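Local coordinates for spectinomycin phosphotransferase (Legionella pneumophila, PDB 3I1A), which probably transfers a phosphate group from a nucleotide to spectinomycin, inactivating the antibiotic, as a kinase-like aminoglycoside phosphotransferase, at residues Gln4-Gln9 and Lys93-Ile98. Numbering follows the deposited sequence.
Sequences QPIQAQ and KHFKII
A single water bridges the two segments: it donates to P5 O at 2.6 Å and lies 2.5 Å from H94 NE2, in the plane of the imidazole at its edge. That second approach is unusually short, so this half of the bridge should be read cautiously. No direct hydrogen bond joins 4-9 to 93-98, so this bridge is their polar link, and the remainder is apolar. P5 supplies a CH-pi contact with F95. Its CB stands over one face of the phenyl ring, 4.1 Å from the centroid and 19° off the ring normal, displaced toward the rim on the CD2 side. I6 follows with its CG2 methyl, which comes obliquely to F95 CZ at 3.6 Å, the two side chains crossing at about a right angle. With chi1 at 62°, I6 sets CG2 anti to its carbonyl carbon, and it is this branch, rather than CG1, that meets the phenyl tip. F95 CD2 sits 3.6 Å above the H94 ring plane, over its centre, while H94 CD2 lies in the plane of the F95 ring at its edge. L53 of strand 48-55 touches both P5 and I6, and L11 and L14 of helix 10-19 touch I6. The contact thus lays the N-terminal segment leading into helix 10-19 against the antiparallel sheet of the kinase-like N-terminal lobe, on the strand 95-101 that runs on to P101 of the nucleotide site. The join rests on one CH-pi contact and one methyl contact to F95, with 158 Å² buried and a water bridge beside them.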
loop_
_atom_site.group_PDB
_atom_site.type_symbol
_atom_site.label_atom_id
_atom_site.label_comp_id
_atom_site.label_asym_id
_atom_site.label_seq_id
_atom_site.Cartn_x
_atom_site.Cartn_y
_atom_site.Cartn_z
ATOM N N GLN A 4 11.097 9.707 21.088
ATOM C CA GLN A 4 12.251 9.449 20.234
ATOM C C GLN A 4 13.364 8.719 20.981
ATOM O O GLN A 4 13.669 9.039 22.136
ATOM C CB GLN A 4 12.775 10.770 19.685
ATOM C CG GLN A 4 11.680 11.661 19.148
ATOM C CD GLN A 4 12.199 12.971 18.594
ATOM O OE1 GLN A 4 11.463 13.949 18.501
ATOM N NE2 GLN A 4 13.467 12.994 18.215
ATOM N N PRO A 5 13.980 7.716 20.335
ATOM C CA PRO A 5 15.066 6.943 20.948
ATOM C C PRO A 5 16.354 7.749 21.145
ATOM O O PRO A 5 17.192 7.403 21.985
ATOM C CB PRO A 5 15.254 5.776 19.978
ATOM C CG PRO A 5 14.832 6.351 18.661
ATOM C CD PRO A 5 13.609 7.159 19.022
ATOM N N ILE A 6 16.502 8.815 20.364
ATOM C CA ILE A 6 17.673 9.687 20.429
ATOM C C ILE A 6 17.291 11.133 20.138
ATOM O O ILE A 6 16.190 11.411 19.668
ATOM C CB ILE A 6 18.719 9.293 19.379
ATOM C CG1 ILE A 6 18.117 9.465 17.980
ATOM C CG2 ILE A 6 19.172 7.856 19.612
ATOM C CD1 ILE A 6 19.048 9.126 16.862
ATOM N N GLN A 7 18.209 12.051 20.436
ATOM C CA GLN A 7 18.018 13.467 20.155
ATOM C C GLN A 7 18.573 13.609 18.728
ATOM O O GLN A 7 19.584 12.995 18.396
ATOM C CB GLN A 7 18.828 14.322 21.133
ATOM C CG GLN A 7 18.320 15.746 21.269
ATOM C CD GLN A 7 18.483 16.543 20.006
ATOM O OE1 GLN A 7 17.511 17.069 19.451
ATOM N NE2 GLN A 7 19.717 16.651 19.541
ATOM N N ALA A 8 17.922 14.417 17.898
ATOM C CA ALA A 8 18.341 14.564 16.502
ATOM C C ALA A 8 19.845 14.716 16.255
ATOM O O ALA A 8 20.389 14.151 15.301
ATOM C CB ALA A 8 17.588 15.730 15.859
ATOM N N GLN A 9 20.518 15.480 17.106
ATOM C CA GLN A 9 21.948 15.690 16.945
ATOM C C GLN A 9 22.781 14.436 17.189
ATOM O O GLN A 9 23.944 14.366 16.802
ATOM C CB GLN A 9 22.398 16.845 17.839
ATOM C CG GLN A 9 21.624 18.118 17.537
ATOM C CD GLN A 9 21.574 18.417 16.047
ATOM O OE1 GLN A 9 20.711 19.158 15.580
ATOM N NE2 GLN A 9 22.505 17.844 15.295
ATOM N N LYS A 93 21.512 -1.430 19.724
ATOM C CA LYS A 93 21.031 -2.223 20.834
ATOM C C LYS A 93 19.527 -2.335 20.972
ATOM O O LYS A 93 18.987 -3.435 21.087
ATOM C CB LYS A 93 21.593 -1.694 22.143
ATOM C CG LYS A 93 21.171 -2.561 23.304
ATOM C CD LYS A 93 21.765 -2.070 24.584
ATOM C CE LYS A 93 21.317 -2.959 25.706
ATOM N NZ LYS A 93 21.749 -4.365 25.516
ATOM N N HIS A 94 18.834 -1.208 20.968
ATOM C CA HIS A 94 17.396 -1.274 21.140
ATOM C C HIS A 94 16.569 -0.687 20.004
ATOM O O HIS A 94 15.353 -0.623 20.105
ATOM C CB HIS A 94 17.017 -0.618 22.465
ATOM C CG HIS A 94 17.591 0.747 22.640
ATOM N ND1 HIS A 94 18.925 1.022 22.420
ATOM C CD2 HIS A 94 17.013 1.918 22.985
ATOM C CE1 HIS A 94 19.141 2.311 22.620
ATOM N NE2 HIS A 94 17.997 2.876 22.964
ATOM N N PHE A 95 17.220 -0.254 18.927
ATOM C CA PHE A 95 16.493 0.282 17.792
ATOM C C PHE A 95 17.326 0.148 16.528
ATOM O O PHE A 95 18.516 -0.185 16.584
ATOM C CB PHE A 95 16.060 1.736 18.032
ATOM C CG PHE A 95 17.193 2.721 18.108
ATOM C CD1 PHE A 95 17.621 3.404 16.970
ATOM C CD2 PHE A 95 17.832 2.966 19.318
ATOM C CE1 PHE A 95 18.676 4.318 17.040
ATOM C CE2 PHE A 95 18.894 3.883 19.397
ATOM C CZ PHE A 95 19.309 4.554 18.252
ATOM N N LYS A 96 16.669 0.375 15.401
ATOM C CA LYS A 96 17.267 0.276 14.073
ATOM C C LYS A 96 17.295 1.634 13.386
ATOM O O LYS A 96 16.409 2.453 13.613
ATOM C CB LYS A 96 16.400 -0.612 13.183
ATOM C CG LYS A 96 16.348 -2.080 13.498
ATOM C CD LYS A 96 15.494 -2.771 12.406
ATOM C CE LYS A 96 15.307 -4.260 12.675
ATOM N NZ LYS A 96 14.491 -4.460 13.906
ATOM N N ILE A 97 18.304 1.855 12.535
ATOM C CA ILE A 97 18.403 3.091 11.739
ATOM C C ILE A 97 18.273 2.641 10.287
ATOM O O ILE A 97 18.939 1.693 9.886
ATOM C CB ILE A 97 19.807 3.766 11.819
ATOM C CG1 ILE A 97 20.094 4.285 13.224
ATOM C CG2 ILE A 97 19.880 4.962 10.850
ATOM C CD1 ILE A 97 21.444 5.040 13.326
ATOM N N ILE A 98 17.421 3.301 9.508
ATOM C CA ILE A 98 17.282 2.986 8.072
ATOM C C ILE A 98 17.492 4.316 7.411
ATOM O O ILE A 98 16.713 5.252 7.633
ATOM C CB ILE A 98 15.863 2.532 7.649
ATOM C CG1 ILE A 98 15.307 1.469 8.598
ATOM C CG2 ILE A 98 15.945 1.940 6.241
ATOM C CD1 ILE A 98 15.873 0.124 8.397
HETATM O O HOH W 1 17.465 5.290 23.522
#